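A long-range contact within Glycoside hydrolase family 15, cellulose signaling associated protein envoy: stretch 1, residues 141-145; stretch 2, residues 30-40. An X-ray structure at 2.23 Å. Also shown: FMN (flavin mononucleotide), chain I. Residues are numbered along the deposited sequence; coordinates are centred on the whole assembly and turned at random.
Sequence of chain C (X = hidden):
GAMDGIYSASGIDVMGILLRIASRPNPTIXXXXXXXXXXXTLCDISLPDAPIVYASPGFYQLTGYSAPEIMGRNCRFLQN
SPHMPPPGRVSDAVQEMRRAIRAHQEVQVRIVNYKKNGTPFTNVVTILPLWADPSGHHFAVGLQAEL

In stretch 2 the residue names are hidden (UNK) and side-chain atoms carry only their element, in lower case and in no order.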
ATOM      1  N   VAL C 141      10.098  -7.967   5.101  1.00 23.99           N
ATOM      2  CA  VAL C 141       8.777  -7.381   4.967  1.00 29.07           C
ATOM      3  C   VAL C 141       7.820  -8.284   5.663  1.00 24.48           C
ATOM      4  O   VAL C 141       7.761  -9.470   5.354  1.00 25.38           O
ATOM      5  CB  VAL C 141       8.300  -7.345   3.498  1.00 26.85           C
ATOM      6  CG1 VAL C 141       6.886  -6.746   3.440  1.00 24.60           C
ATOM      7  CG2 VAL C 141       9.279  -6.605   2.656  1.00 34.43           C
ATOM      8  N   GLY C 142       7.071  -7.722   6.586  1.00 20.82           N
ATOM      9  CA  GLY C 142       5.982  -8.413   7.217  1.00 22.96           C
ATOM     10  C   GLY C 142       4.623  -7.856   6.812  1.00 27.48           C
ATOM     11  O   GLY C 142       4.436  -6.634   6.677  1.00 23.15           O
ATOM     12  N   LEU C 143       3.687  -8.782   6.587  1.00 22.83           N
ATOM     13  CA  LEU C 143       2.306  -8.466   6.301  1.00 26.53           C
ATOM     14  C   LEU C 143       1.502  -9.027   7.436  1.00 25.81           C
ATOM     15  O   LEU C 143       1.617 -10.225   7.734  1.00 28.78           O
ATOM     16  CB  LEU C 143       1.860  -9.109   4.991  1.00 27.52           C
ATOM     17  CG  LEU C 143       2.601  -8.679   3.736  1.00 26.96           C
ATOM     18  CD1 LEU C 143       1.943  -9.301   2.467  1.00 34.18           C
ATOM     19  CD2 LEU C 143       2.599  -7.168   3.640  1.00 26.85           C
ATOM     20  N   GLN C 144       0.759  -8.160   8.114  1.00 22.52           N
ATOM     21  CA  GLN C 144      -0.172  -8.548   9.167  1.00 24.85           C
ATOM     22  C   GLN C 144      -1.646  -8.409   8.669  1.00 37.92           C
ATOM     23  O   GLN C 144      -1.940  -7.627   7.732  1.00 28.79           O
ATOM     24  CB  GLN C 144      -0.043  -7.641  10.382  1.00 22.20           C
ATOM     25  CG  GLN C 144       1.329  -7.591  11.052  1.00 31.81           C
ATOM     26  CD  GLN C 144       2.362  -6.708  10.380  1.00 30.12           C
ATOM     27  OE1 GLN C 144       2.056  -5.804   9.552  1.00 22.31           O
ATOM     28  NE2 GLN C 144       3.625  -6.971  10.734  1.00 24.16           N
ATOM     29  N   ALA C 145      -2.550  -9.120   9.347  1.00 29.26           N
ATOM     30  CA  ALA C 145      -4.008  -8.954   9.196  1.00 32.71           C
ATOM     31  C   ALA C 145      -4.744  -9.773  10.263  1.00 29.75           C
ATOM     32  O   ALA C 145      -4.342 -10.881  10.561  1.00 33.58           O
ATOM     33  CB  ALA C 145      -4.447  -9.408   7.840  1.00 35.37           C
ATOM     34  N   UNK C  30       1.409 -18.156  -1.179  1.00 53.71           N
ATOM     35  CA  UNK C  30       0.710 -17.308  -2.139  1.00 52.74           C
ATOM     36  C   UNK C  30       0.086 -16.197  -1.313  1.00 46.69           C
ATOM     37  O   UNK C  30      -0.789 -16.449  -0.477  1.00 42.04           O
ATOM     38  c   UNK C  30      -0.374 -18.081  -2.921  1.00 45.77           C
ATOM     39  o   UNK C  30      -0.264 -16.520  -4.744  1.00 55.69           O
ATOM     40  c   UNK C  30      -1.020 -17.224  -4.030  1.00 59.45           C
ATOM     41  o   UNK C  30      -2.272 -17.233  -4.179  1.00 59.33           O
ATOM     42  N   UNK C  31       0.575 -14.976  -1.514  1.00 43.42           N
ATOM     43  CA  UNK C  31       0.101 -13.843  -0.730  1.00 46.02           C
ATOM     44  C   UNK C  31      -1.366 -13.585  -1.043  1.00 46.06           C
ATOM     45  O   UNK C  31      -2.162 -13.323  -0.140  1.00 46.54           O
ATOM     46  c   UNK C  31       2.423 -12.786  -0.470  1.00 47.33           C
ATOM     47  c   UNK C  31       2.419 -12.957   1.051  1.00 43.29           C
ATOM     48  c   UNK C  31       0.981 -12.605  -0.999  1.00 51.41           C
ATOM     49  c   UNK C  31       3.353 -11.641  -0.878  1.00 53.30           C
ATOM     50  N   UNK C  32      -1.716 -13.745  -2.323  1.00 42.33           N
ATOM     51  CA  UNK C  32      -3.045 -13.442  -2.825  1.00 40.43           C
ATOM     52  C   UNK C  32      -3.137 -11.945  -3.140  1.00 37.68           C
ATOM     53  O   UNK C  32      -2.107 -11.273  -3.313  1.00 27.02           O
ATOM     54  N   UNK C  33      -4.359 -11.409  -3.217  1.00 35.67           N
ATOM     55  CA  UNK C  33      -4.430  -9.971  -3.527  1.00 36.76           C
ATOM     56  C   UNK C  33      -3.960  -9.062  -2.362  1.00 31.17           C
ATOM     57  O   UNK C  33      -4.231  -9.359  -1.204  1.00 31.77           O
ATOM     58  c   UNK C  33      -6.647 -10.832  -3.111  1.00 34.16           C
ATOM     59  c   UNK C  33      -5.693 -12.026  -3.086  1.00 33.49           C
ATOM     60  c   UNK C  33      -5.920  -9.758  -3.844  1.00 35.31           C
ATOM     61  N   UNK C  34      -3.246  -7.986  -2.681  1.00 30.51           N
ATOM     62  CA  UNK C  34      -2.954  -6.929  -1.709  1.00 29.93           C
ATOM     63  C   UNK C  34      -3.543  -5.579  -2.148  1.00 23.66           C
ATOM     64  O   UNK C  34      -3.383  -5.189  -3.310  1.00 24.77           O
ATOM     65  c   UNK C  34       0.689  -7.088  -0.217  1.00 39.05           C
ATOM     66  c   UNK C  34      -0.466  -7.773  -1.016  1.00 41.49           C
ATOM     67  c   UNK C  34      -1.431  -6.718  -1.569  1.00 32.11           C
ATOM     68  c   UNK C  34      -1.166  -8.739  -0.150  1.00 41.44           C
ATOM     69  N   UNK C  35      -4.142  -4.833  -1.221  1.00 22.19           N
ATOM     70  CA  UNK C  35      -4.470  -3.420  -1.497  1.00 26.13           C
ATOM     71  C   UNK C  35      -3.719  -2.405  -0.531  1.00 29.92           C
ATOM     72  O   UNK C  35      -2.894  -2.823   0.301  1.00 26.59           O
ATOM     73  o   UNK C  35      -7.910  -3.245  -0.137  1.00 34.55           O
ATOM     74  o   UNK C  35      -5.948  -3.215   0.859  1.00 27.98           O
ATOM     75  c   UNK C  35      -6.653  -3.224  -0.181  1.00 26.89           C
ATOM     76  c   UNK C  35      -5.993  -3.233  -1.552  1.00 20.40           C
ATOM     77  N   UNK C  36      -3.973  -1.092  -0.652  1.00 23.76           N
ATOM     78  CA  UNK C  36      -3.140  -0.088   0.062  1.00 20.18           C
ATOM     79  C   UNK C  36      -3.464   0.084   1.510  1.00 16.64           C
ATOM     80  O   UNK C  36      -2.845   0.895   2.222  1.00 19.91           O
ATOM     81  s   UNK C  36      -2.721   1.192  -2.236  1.00 28.33           S
ATOM     82  c   UNK C  36      -3.270   1.284  -0.622  1.00 21.41           C
ATOM     83  N   UNK C  37      -4.463  -0.647   1.937  1.00 19.75           N
ATOM     84  CA  UNK C  37      -4.814  -0.724   3.346  1.00 24.81           C
ATOM     85  C   UNK C  37      -4.031  -1.844   4.103  1.00 21.77           C
ATOM     86  O   UNK C  37      -4.180  -1.983   5.322  1.00 23.20           O
ATOM     87  c   UNK C  37      -6.336  -1.044   3.446  1.00 25.94           C
ATOM     88  o   UNK C  37      -7.088   0.147   3.541  1.00 37.53           O
ATOM     89  N   UNK C  38      -3.310  -2.702   3.372  1.00 24.98           N
ATOM     90  CA  UNK C  38      -2.639  -3.847   3.986  1.00 20.70           C
ATOM     91  C   UNK C  38      -1.755  -3.375   5.159  1.00 21.81           C
ATOM     92  O   UNK C  38      -1.136  -2.327   5.092  1.00 22.09           O
ATOM     93  c   UNK C  38      -1.267  -5.960   3.610  1.00 26.19           C
ATOM     94  c   UNK C  38      -0.577  -3.877   2.515  1.00 25.77           C
ATOM     95  c   UNK C  38      -1.769  -4.658   2.976  1.00 26.70           C
ATOM     96  N   UNK C  39      -1.760  -4.114   6.263  1.00 24.05           N
ATOM     97  CA  UNK C  39      -0.849  -3.805   7.354  1.00 19.51           C
ATOM     98  C   UNK C  39       0.545  -4.367   7.028  1.00 25.60           C
ATOM     99  O   UNK C  39       0.705  -5.557   6.691  1.00 25.65           O
ATOM    100  c   UNK C  39      -1.378  -4.326   8.659  1.00 24.94           C
ATOM    101  o   UNK C  39      -0.345  -4.446   9.602  1.00 29.69           O
ATOM    102  N   UNK C  40       1.545  -3.500   7.067  1.00 18.74           N
ATOM    103  CA  UNK C  40       2.872  -3.851   6.564  1.00 21.93           C
ATOM    104  C   UNK C  40       3.938  -3.216   7.415  1.00 29.01           C
ATOM    105  O   UNK C  40       3.805  -2.051   7.805  1.00 26.56           O
ATOM    106  c   UNK C  40       5.397  -2.535   4.726  1.00 27.13           C
ATOM    107  c   UNK C  40       4.404  -3.662   4.471  1.00 28.59           C
ATOM    108  c   UNK C  40       3.058  -3.385   5.135  1.00 27.42           C
ATOM    109  c   UNK C  40       4.225  -3.901   2.973  1.00 29.97           C
TER
HETATM  110  N1  FMN I5201       5.704 -10.932  15.460  1.00 29.08           N
HETATM  111  C2  FMN I5201       4.377 -10.820  15.815  1.00 32.35           C
HETATM  112  O2  FMN I5201       3.958 -11.362  16.836  1.00 31.55           O
HETATM  113  N3  FMN I5201       3.505 -10.075  15.024  1.00 28.33           N
HETATM  114  C4  FMN I5201       3.932  -9.454  13.876  1.00 31.35           C
HETATM  115  O4  FMN I5201       3.132  -8.794  13.219  1.00 24.07           O
HETATM  116  C4A FMN I5201       5.279  -9.560  13.502  1.00 37.12           C
HETATM  117  N5  FMN I5201       5.750  -8.928  12.359  1.00 27.20           N
HETATM  118  C5A FMN I5201       7.060  -9.050  11.995  1.00 26.15           C
HETATM  119  C6  FMN I5201       7.478  -8.420  10.838  1.00 23.73           C
HETATM  120  C7  FMN I5201       8.804  -8.491  10.447  1.00 28.87           C
HETATM  121  C7M FMN I5201       9.204  -7.801   9.180  1.00 22.78           C
HETATM  122  C8  FMN I5201       9.723  -9.222  11.234  1.00 27.27           C
HETATM  123  C8M FMN I5201      11.170  -9.309  10.814  1.00 20.67           C
HETATM  124  C9  FMN I5201       9.284  -9.873  12.395  1.00 25.62           C
HETATM  125  C9A FMN I5201       7.953  -9.788  12.785  1.00 27.19           C
HETATM  126  N10 FMN I5201       7.488 -10.413  13.947  1.00 31.76           N
HETATM  127  C10 FMN I5201       6.158 -10.300  14.304  1.00 30.28           C
HETATM  128  C1' FMN I5201       8.343 -11.284  14.843  1.00 24.59           C
HETATM  129  C2' FMN I5201       9.200 -10.631  15.902  1.00 27.07           C
HETATM  130  O2' FMN I5201       9.619  -9.370  15.436  1.00 23.79           O
HETATM  131  C3' FMN I5201      10.365 -11.604  16.247  1.00 26.52           C
HETATM  132  O3' FMN I5201      11.118 -11.923  15.081  1.00 24.30           O
HETATM  133  C4' FMN I5201       9.820 -12.911  16.870  1.00 29.40           C
HETATM  134  O4' FMN I5201       9.224 -12.594  18.109  1.00 25.65           O
HETATM  135  C5' FMN I5201      10.886 -14.010  17.026  1.00 27.39           C
HETATM  136  O5' FMN I5201      12.042 -13.487  17.657  1.00 24.84           O
HETATM  137  P   FMN I5201      12.176 -13.466  19.246  1.00 30.39           P
HETATM  138  O1P FMN I5201      13.479 -12.736  19.526  1.00 33.69           O
HETATM  139  O2P FMN I5201      11.081 -12.764  19.973  1.00 27.14           O
HETATM  140  O3P FMN I5201      12.256 -14.871  19.745  1.00 32.34           O
HETATM  141  O   HOH W   1      -3.804  -5.897   6.602  1.00 39.46           O

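Position 30 carries two carbons, the second bearing two oxygens, and lies beyond reach of residues 141-145; a short carboxylate of this kind is Asp30. At position 31 four carbons fork at the second, and one branch tip lies 3.9 Å from CD1 of Leu143; this is Leu31, and the tip is CD2. Position 32 has no side-chain atoms, makes no contact with residues 141-145 and has a phi of 84°, a value that favours glycine, so it is Gly32. The three carbons at position 33 close a ring onto the backbone N, again without contact to the strand, and the ring defines Pro33. Position 34 repeats the four-carbon fork at the second atom. One of its tips approaches CD1 of Leu143, and in Leu34 this is CD1, 3.7 Å from Leu143 CD1.

At position 35 two carbons end in two oxygens, out of reach of residues 141-145, as in Asp35, whose OD1 accepts from N of position 37 at 3.2 Å. Position 36 has one carbon followed by sulfur, likewise without contact to stretch 1, which can only be Cys36. One carbon and one oxygen at position 37, touching nothing of stretch 1, give Ser37. Position 38 has a CB bearing two carbons, one of them 4.1 Å from Leu143 CD2; this is the signature of Val38, and the carbon is CG2. Asp35 to Val38 form a type I turn, closed by Val38 N donating to Asp35 O at 3.1 Å, and the chain runs on from this turn into the pairing with stretch 1.

Position 39 shows one carbon and one oxygen, the oxygen 2.8 Å from OE1 of Gln144. The residue is Ser39, and its OG donates to that carbonyl oxygen. At position 40 four carbons fork at the second, and one tip packs 3.7 Å from Leu143 CD2 and 3.9 Å from Val141 CG1; this is Leu40, and the tip is CD1.

The contact joins an antiparallel strand pairing to two differently built sides. Leu143 and Leu40 form a non-hydrogen-bonded pair, their CA atoms 4.7 Å apart, and the Leu143 side chain also meets Leu31, Leu34 and Val38 in an apolar cluster. The backbone is tied by Gln144 N donating to Ser39 O at 3.0 Å, while a water accepts from Ser39 N at 2.7 Å and donates to Gln144 O at 2.8 Å, bridging the two stretches. On the side of Gln144 and Ser39 the chemistry is polar: with OE1 engaged by Ser39 OG, Gln144 NE2 donates to FMN O4 at 3.1 Å and weakly to FMN N5 at 3.3 Å. Ser39 is thereby linked to the cofactor through one glutamine amide.

Stretch 2 30-40: DLGPLDCSVSL
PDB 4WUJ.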